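Local coordinates for beta-glucuronidase (uncultured Clostridium sp., PDB 6U7J), which probably hydrolyses beta-D-glucuronides as a glycoside hydrolase family 2 enzyme of the gut microbiota, including conjugates whose cleavage reactivates estrogens, at residues B[415-420]-B[446-451]; B[424-429]-B[458-463]. All blocks are in the same frame, centred on the assembly; numbering follows the deposited sequence.

Interaction 1: residues B[415-420]-B[446-451]; sequences TNEPHS and TGTMNV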
loop_
_atom_site.group_PDB
_atom_site.type_symbol
_atom_site.label_atom_id
_atom_site.label_comp_id
_atom_site.label_asym_id
_atom_site.label_seq_id
_atom_site.Cartn_x
_atom_site.Cartn_y
_atom_site.Cartn_z
ATOM N N THR B 415 -1.118 0.727 37.316
ATOM C CA THR B 415 -1.958 1.655 36.580
ATOM C C THR B 415 -1.191 2.171 35.367
ATOM O O THR B 415 0.044 2.265 35.376
ATOM C CB THR B 415 -2.415 2.827 37.465
ATOM O OG1 THR B 415 -3.378 3.618 36.770
ATOM C CG2 THR B 415 -1.244 3.712 37.863
ATOM N N ASN B 416 -1.935 2.492 34.319
ATOM C CA ASN B 416 -1.367 3.114 33.134
ATOM C C ASN B 416 -2.046 4.457 32.924
ATOM O O ASN B 416 -3.263 4.512 32.710
ATOM C CB ASN B 416 -1.516 2.218 31.899
ATOM C CG ASN B 416 -0.966 2.869 30.650
ATOM O OD1 ASN B 416 0.240 2.827 30.389
ATOM N ND2 ASN B 416 -1.846 3.479 29.875
ATOM N N GLU B 417 -1.267 5.531 33.044
ATOM C CA GLU B 417 -1.696 6.879 32.700
ATOM C C GLU B 417 -2.982 7.349 33.429
ATOM O O GLU B 417 -3.911 7.789 32.824
ATOM C CB GLU B 417 -1.905 6.997 31.194
ATOM C CG GLU B 417 -0.627 6.810 30.359
ATOM C CD GLU B 417 -0.797 7.247 28.889
ATOM O OE1 GLU B 417 -1.942 7.341 28.397
ATOM O OE2 GLU B 417 0.225 7.494 28.222
ATOM N N PRO B 418 -2.986 7.257 34.768
ATOM C CA PRO B 418 -4.105 7.852 35.506
ATOM C C PRO B 418 -3.952 9.363 35.530
ATOM O O PRO B 418 -2.861 9.905 35.363
ATOM C CB PRO B 418 -3.952 7.258 36.914
ATOM C CG PRO B 418 -2.462 7.145 37.071
ATOM C CD PRO B 418 -1.923 6.793 35.682
ATOM N N HIS B 419 -5.073 10.050 35.748
ATOM C CA HIS B 419 -5.039 11.509 35.852
ATOM C C HIS B 419 -4.542 11.874 37.251
ATOM O O HIS B 419 -5.283 12.333 38.123
ATOM C CB HIS B 419 -6.407 12.104 35.562
ATOM C CG HIS B 419 -6.368 13.575 35.279
ATOM N ND1 HIS B 419 -7.279 14.464 35.810
ATOM C CD2 HIS B 419 -5.525 14.312 34.516
ATOM C CE1 HIS B 419 -6.998 15.684 35.387
ATOM N NE2 HIS B 419 -5.937 15.619 34.604
ATOM N N SER B 420 -3.248 11.632 37.459
ATOM C CA SER B 420 -2.646 11.680 38.785
ATOM C C SER B 420 -2.253 13.095 39.209
ATOM O O SER B 420 -1.582 13.258 40.234
ATOM C CB SER B 420 -1.428 10.745 38.841
ATOM O OG SER B 420 -0.433 11.116 37.899
ATOM N N THR B 446 5.359 -0.056 40.312
ATOM C CA THR B 446 5.360 1.157 39.493
ATOM C C THR B 446 3.977 1.400 38.894
ATOM O O THR B 446 3.022 0.652 39.129
ATOM C CB THR B 446 6.415 1.094 38.379
ATOM O OG1 THR B 446 6.500 2.366 37.726
ATOM C CG2 THR B 446 6.053 0.046 37.339
ATOM N N GLY B 447 3.887 2.495 38.147
ATOM C CA GLY B 447 2.743 2.858 37.328
ATOM C C GLY B 447 3.240 3.913 36.363
ATOM O O GLY B 447 4.211 4.616 36.653
ATOM N N THR B 448 2.601 4.007 35.199
ATOM C CA THR B 448 3.126 4.880 34.163
ATOM C C THR B 448 2.429 6.232 34.181
ATOM O O THR B 448 1.228 6.340 34.440
ATOM C CB THR B 448 2.995 4.266 32.765
ATOM O OG1 THR B 448 1.612 4.242 32.377
ATOM C CG2 THR B 448 3.575 2.867 32.747
ATOM N N MET B 449 3.204 7.263 33.859
ATOM C CA MET B 449 2.782 8.651 33.930
ATOM C C MET B 449 2.506 9.205 32.547
ATOM O O MET B 449 3.254 8.946 31.598
ATOM C CB MET B 449 3.874 9.516 34.571
ATOM C CG MET B 449 4.164 9.207 36.022
ATOM S SD MET B 449 2.829 9.828 37.030
ATOM C CE MET B 449 2.009 8.282 37.434
ATOM N N ASN B 450 1.469 10.029 32.453
ATOM C CA ASN B 450 1.350 10.938 31.324
ATOM C C ASN B 450 1.186 12.403 31.716
ATOM O O ASN B 450 1.520 13.260 30.898
ATOM C CB ASN B 450 0.185 10.525 30.414
ATOM C CG ASN B 450 -1.129 11.033 30.911
ATOM O OD1 ASN B 450 -1.614 10.592 31.950
ATOM N ND2 ASN B 450 -1.711 11.987 30.198
ATOM N N VAL B 451 0.712 12.725 32.931
ATOM C CA VAL B 451 0.538 14.118 33.358
ATOM C C VAL B 451 1.905 14.776 33.505
ATOM O O VAL B 451 2.928 14.088 33.566
ATOM C CB VAL B 451 -0.241 14.232 34.683
ATOM C CG1 VAL B 451 -1.614 13.560 34.603
ATOM C CG2 VAL B 451 0.581 13.656 35.830
HETATM O O HOH W 1 -0.310 10.246 34.905
#
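Asn416 and Thr448 form the one parallel beta bridge between 415-420 and 446-451, and their side chains lie on the same face of the sheet. Thr448 N donates a fairly straight bond to Thr415 O (3.1 Å, 161° at the hydrogen), and Glu417 N donates back to Thr448 O at 3.0 Å. A second, weak branch from Glu417 N reaches Thr448 OG1, which is brought there by chi1 70°, between the backbone N and the carbonyl carbon. That hydroxyl donates to Asn416 OD1 (2.8 Å), approaching well above the amide plane; Asn416 CG stands anti to its backbone N. Arg338 also bonds Asn416 OD1, with a weak addition from Asn468, so this buried carbonyl oxygen accepts two bonds and a weak third.

The bonded pairs join the C-terminal ends of strands 409-416 and 445-449, the fourth and fifth of the (beta/alpha)8 barrel. Asn-Glu-Pro at the end of the fourth strand fits the clan GH-A signature, in which the glutamate is the acid/base, consistent with that role for Glu417. Its positive phi of 56° marks where the chain leaves the strand. The extended side chain crosses Asn450 at about a right angle, with Glu417 CD 3.7 Å from Asn450 CB, and Asn468 bonds Glu417 OE2.

Further along, one water bridges the diverging chains: it donates to Pro418 O (2.6 Å) and Ser420 OG, and accepts from Asn450 N at 3.0 Å. Ser420 OG also bonds Asp456 and meets Val451 CG2 at 3.4 Å. Glu506 of strand 502-506 touches the Asn416 side chain, at the barrel position where clan members carry the nucleophile.

Interaction 2: residues B[424-429]-B[458-463]; sequences ASRNYF and ISQFFD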
loop_
_atom_site.group_PDB
_atom_site.type_symbol
_atom_site.label_atom_id
_atom_site.label_comp_id
_atom_site.label_asym_id
_atom_site.label_seq_id
_atom_site.Cartn_x
_atom_site.Cartn_y
_atom_site.Cartn_z
ATOM N N ALA B 424 -7.189 14.228 44.848
ATOM C CA ALA B 424 -7.897 13.041 45.303
ATOM C C ALA B 424 -7.246 11.754 44.822
ATOM O O ALA B 424 -7.569 10.685 45.348
ATOM C CB ALA B 424 -9.359 13.085 44.849
ATOM N N SER B 425 -6.332 11.823 43.851
ATOM C CA SER B 425 -5.669 10.611 43.387
ATOM C C SER B 425 -4.552 10.153 44.321
ATOM O O SER B 425 -4.165 8.977 44.271
ATOM C CB SER B 425 -5.126 10.822 41.964
ATOM O OG SER B 425 -3.792 11.317 41.967
ATOM N N ARG B 426 -4.039 11.036 45.182
ATOM C CA ARG B 426 -2.953 10.639 46.074
ATOM C C ARG B 426 -3.403 9.564 47.064
ATOM O O ARG B 426 -2.728 8.537 47.226
ATOM C CB ARG B 426 -2.402 11.857 46.817
ATOM C CG ARG B 426 -1.141 11.548 47.639
ATOM C CD ARG B 426 -0.908 12.583 48.718
ATOM N NE ARG B 426 -1.150 13.926 48.206
ATOM C CZ ARG B 426 -0.211 14.686 47.658
ATOM N NH1 ARG B 426 1.032 14.222 47.569
ATOM N NH2 ARG B 426 -0.514 15.900 47.202
ATOM N N ASN B 427 -4.538 9.779 47.740
ATOM C CA ASN B 427 -5.043 8.768 48.673
ATOM C C ASN B 427 -5.355 7.453 47.962
ATOM O O ASN B 427 -5.097 6.370 48.503
ATOM C CB ASN B 427 -6.301 9.279 49.384
ATOM C CG ASN B 427 -5.993 10.275 50.494
ATOM O OD1 ASN B 427 -4.830 10.526 50.828
ATOM N ND2 ASN B 427 -7.043 10.867 51.056
ATOM N N TYR B 428 -5.942 7.531 46.762
ATOM C CA TYR B 428 -6.302 6.328 46.017
ATOM C C TYR B 428 -5.081 5.454 45.799
ATOM O O TYR B 428 -5.060 4.277 46.176
ATOM C CB TYR B 428 -6.944 6.708 44.672
ATOM C CG TYR B 428 -7.444 5.523 43.874
ATOM C CD1 TYR B 428 -6.570 4.734 43.133
ATOM C CD2 TYR B 428 -8.796 5.185 43.869
ATOM C CE1 TYR B 428 -7.022 3.646 42.424
ATOM C CE2 TYR B 428 -9.262 4.098 43.144
ATOM C CZ TYR B 428 -8.371 3.331 42.433
ATOM O OH TYR B 428 -8.823 2.242 41.727
ATOM N N PHE B 429 -4.037 6.021 45.213
ATOM C CA PHE B 429 -2.896 5.202 44.850
ATOM C C PHE B 429 -2.018 4.864 46.038
ATOM O O PHE B 429 -1.318 3.848 45.998
ATOM C CB PHE B 429 -2.121 5.892 43.723
ATOM C CG PHE B 429 -2.852 5.825 42.406
ATOM C CD1 PHE B 429 -2.863 4.649 41.670
ATOM C CD2 PHE B 429 -3.601 6.892 41.962
ATOM C CE1 PHE B 429 -3.566 4.559 40.468
ATOM C CE2 PHE B 429 -4.309 6.817 40.768
ATOM C CZ PHE B 429 -4.288 5.643 40.019
ATOM N N ILE B 458 1.590 11.058 42.671
ATOM C CA ILE B 458 1.562 9.679 43.150
ATOM C C ILE B 458 2.877 8.925 42.959
ATOM O O ILE B 458 3.082 7.874 43.578
ATOM C CB ILE B 458 0.413 8.886 42.492
ATOM C CG1 ILE B 458 0.722 8.572 41.021
ATOM C CG2 ILE B 458 -0.913 9.621 42.638
ATOM C CD1 ILE B 458 -0.209 7.494 40.424
ATOM N N SER B 459 3.786 9.432 42.126
ATOM C CA SER B 459 4.961 8.622 41.805
ATOM C C SER B 459 5.890 8.437 42.996
ATOM O O SER B 459 6.719 7.516 42.974
ATOM C CB SER B 459 5.748 9.216 40.632
ATOM O OG SER B 459 5.091 8.934 39.406
ATOM N N GLN B 460 5.770 9.268 44.039
ATOM C CA GLN B 460 6.563 9.044 45.246
ATOM C C GLN B 460 6.309 7.667 45.861
ATOM O O GLN B 460 7.168 7.164 46.591
ATOM C CB GLN B 460 6.287 10.135 46.282
ATOM C CG GLN B 460 4.863 10.133 46.838
ATOM C CD GLN B 460 3.911 10.936 45.965
ATOM O OE1 GLN B 460 4.257 11.311 44.845
ATOM N NE2 GLN B 460 2.707 11.200 46.469
ATOM N N PHE B 461 5.165 7.037 45.569
ATOM C CA PHE B 461 4.858 5.728 46.131
ATOM C C PHE B 461 5.528 4.581 45.387
ATOM O O PHE B 461 5.477 3.446 45.872
ATOM C CB PHE B 461 3.339 5.491 46.147
ATOM C CG PHE B 461 2.561 6.557 46.886
ATOM C CD1 PHE B 461 2.899 6.915 48.179
ATOM C CD2 PHE B 461 1.493 7.200 46.284
ATOM C CE1 PHE B 461 2.187 7.900 48.856
ATOM C CE2 PHE B 461 0.776 8.180 46.959
ATOM C CZ PHE B 461 1.126 8.530 48.248
ATOM N N PHE B 462 6.153 4.836 44.238
ATOM C CA PHE B 462 6.680 3.773 43.392
ATOM C C PHE B 462 8.163 3.564 43.657
ATOM O O PHE B 462 8.851 4.435 44.188
ATOM C CB PHE B 462 6.472 4.092 41.902
ATOM C CG PHE B 462 5.038 4.312 41.516
ATOM C CD1 PHE B 462 4.008 3.676 42.202
ATOM C CD2 PHE B 462 4.718 5.143 40.454
ATOM C CE1 PHE B 462 2.679 3.875 41.839
ATOM C CE2 PHE B 462 3.397 5.342 40.081
ATOM C CZ PHE B 462 2.376 4.713 40.777
ATOM N N ASP B 463 8.650 2.392 43.262
ATOM C CA ASP B 463 10.074 2.095 43.305
ATOM C C ASP B 463 10.788 2.490 42.018
ATOM O O ASP B 463 11.993 2.782 42.045
ATOM C CB ASP B 463 10.277 0.608 43.590
ATOM C CG ASP B 463 9.532 0.159 44.851
ATOM O OD1 ASP B 463 9.814 0.725 45.931
ATOM O OD2 ASP B 463 8.651 -0.726 44.771
#
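The N-terminal part of helix 424-439, the helix linking the fourth and fifth barrel strands, packs here on the loop between strands 445-449 and 465-468, through a short 3-10 segment at 459-461. No hydrogen bond joins the two segments; they meet by van der Waals and CH-pi contact. Ile458 has CG1 between its backbone N and carbonyl carbon (chi1 73°), and its chain ends with CD1 over one face of the Phe429 ring, 3.9 Å from the centroid and 19° off the normal: a CH-pi contact. Tyr428 CD1 lies over the opposite face, so the phenyl ring is held between two neighbours. The other branch, Ile458 CG2, meets Ser425 OG at 3.4 Å; that hydroxyl is hydrogen-bonded to Glu422 O.

Phe461 comes in beside the helix backbone. Its CE2 lies 3.5 Å from Arg426 O, and its CZ touches Arg426 CG at 3.8 Å, so the aliphatic part of the arginine makes the side-chain contact, crossing Phe461 at about a right angle. Gln460, bent at chi2, brings NE2 over one face of Phe461, towards the rim. This amide is secured by Lys457 O, and Arg426 forms its salt bridge with Glu423, so the 3.6 Å approach of Arg426 NH1 to Gln460 NE2 is mere proximity. Aromatic and aliphatic groups thus seat a peripheral helix against an inter-strand connection, as expected in the outer layer of a (beta/alpha)8 barrel.

From the N terminus the segments come in the order 415-420, 424-429, 446-451, 458-463, so the two contacts alternate and their loops cross. Interaction 1 closes a loop of 25 intervening residues that contains the whole of helix 424-439, completing a parallel beta-alpha-beta unit. Interaction 2 opens inside that loop, runs through strand 445-449 and closes on the following connection. Their centres lie 10 Å apart and they touch directly: Pro418 CB meets Phe429 CZ at 3.5 Å, and Gly447 N meets Phe462 CE2 at 3.5 Å. Together they tie the active-site end of two inner strands to the outer helix and to the link towards strand 465-468.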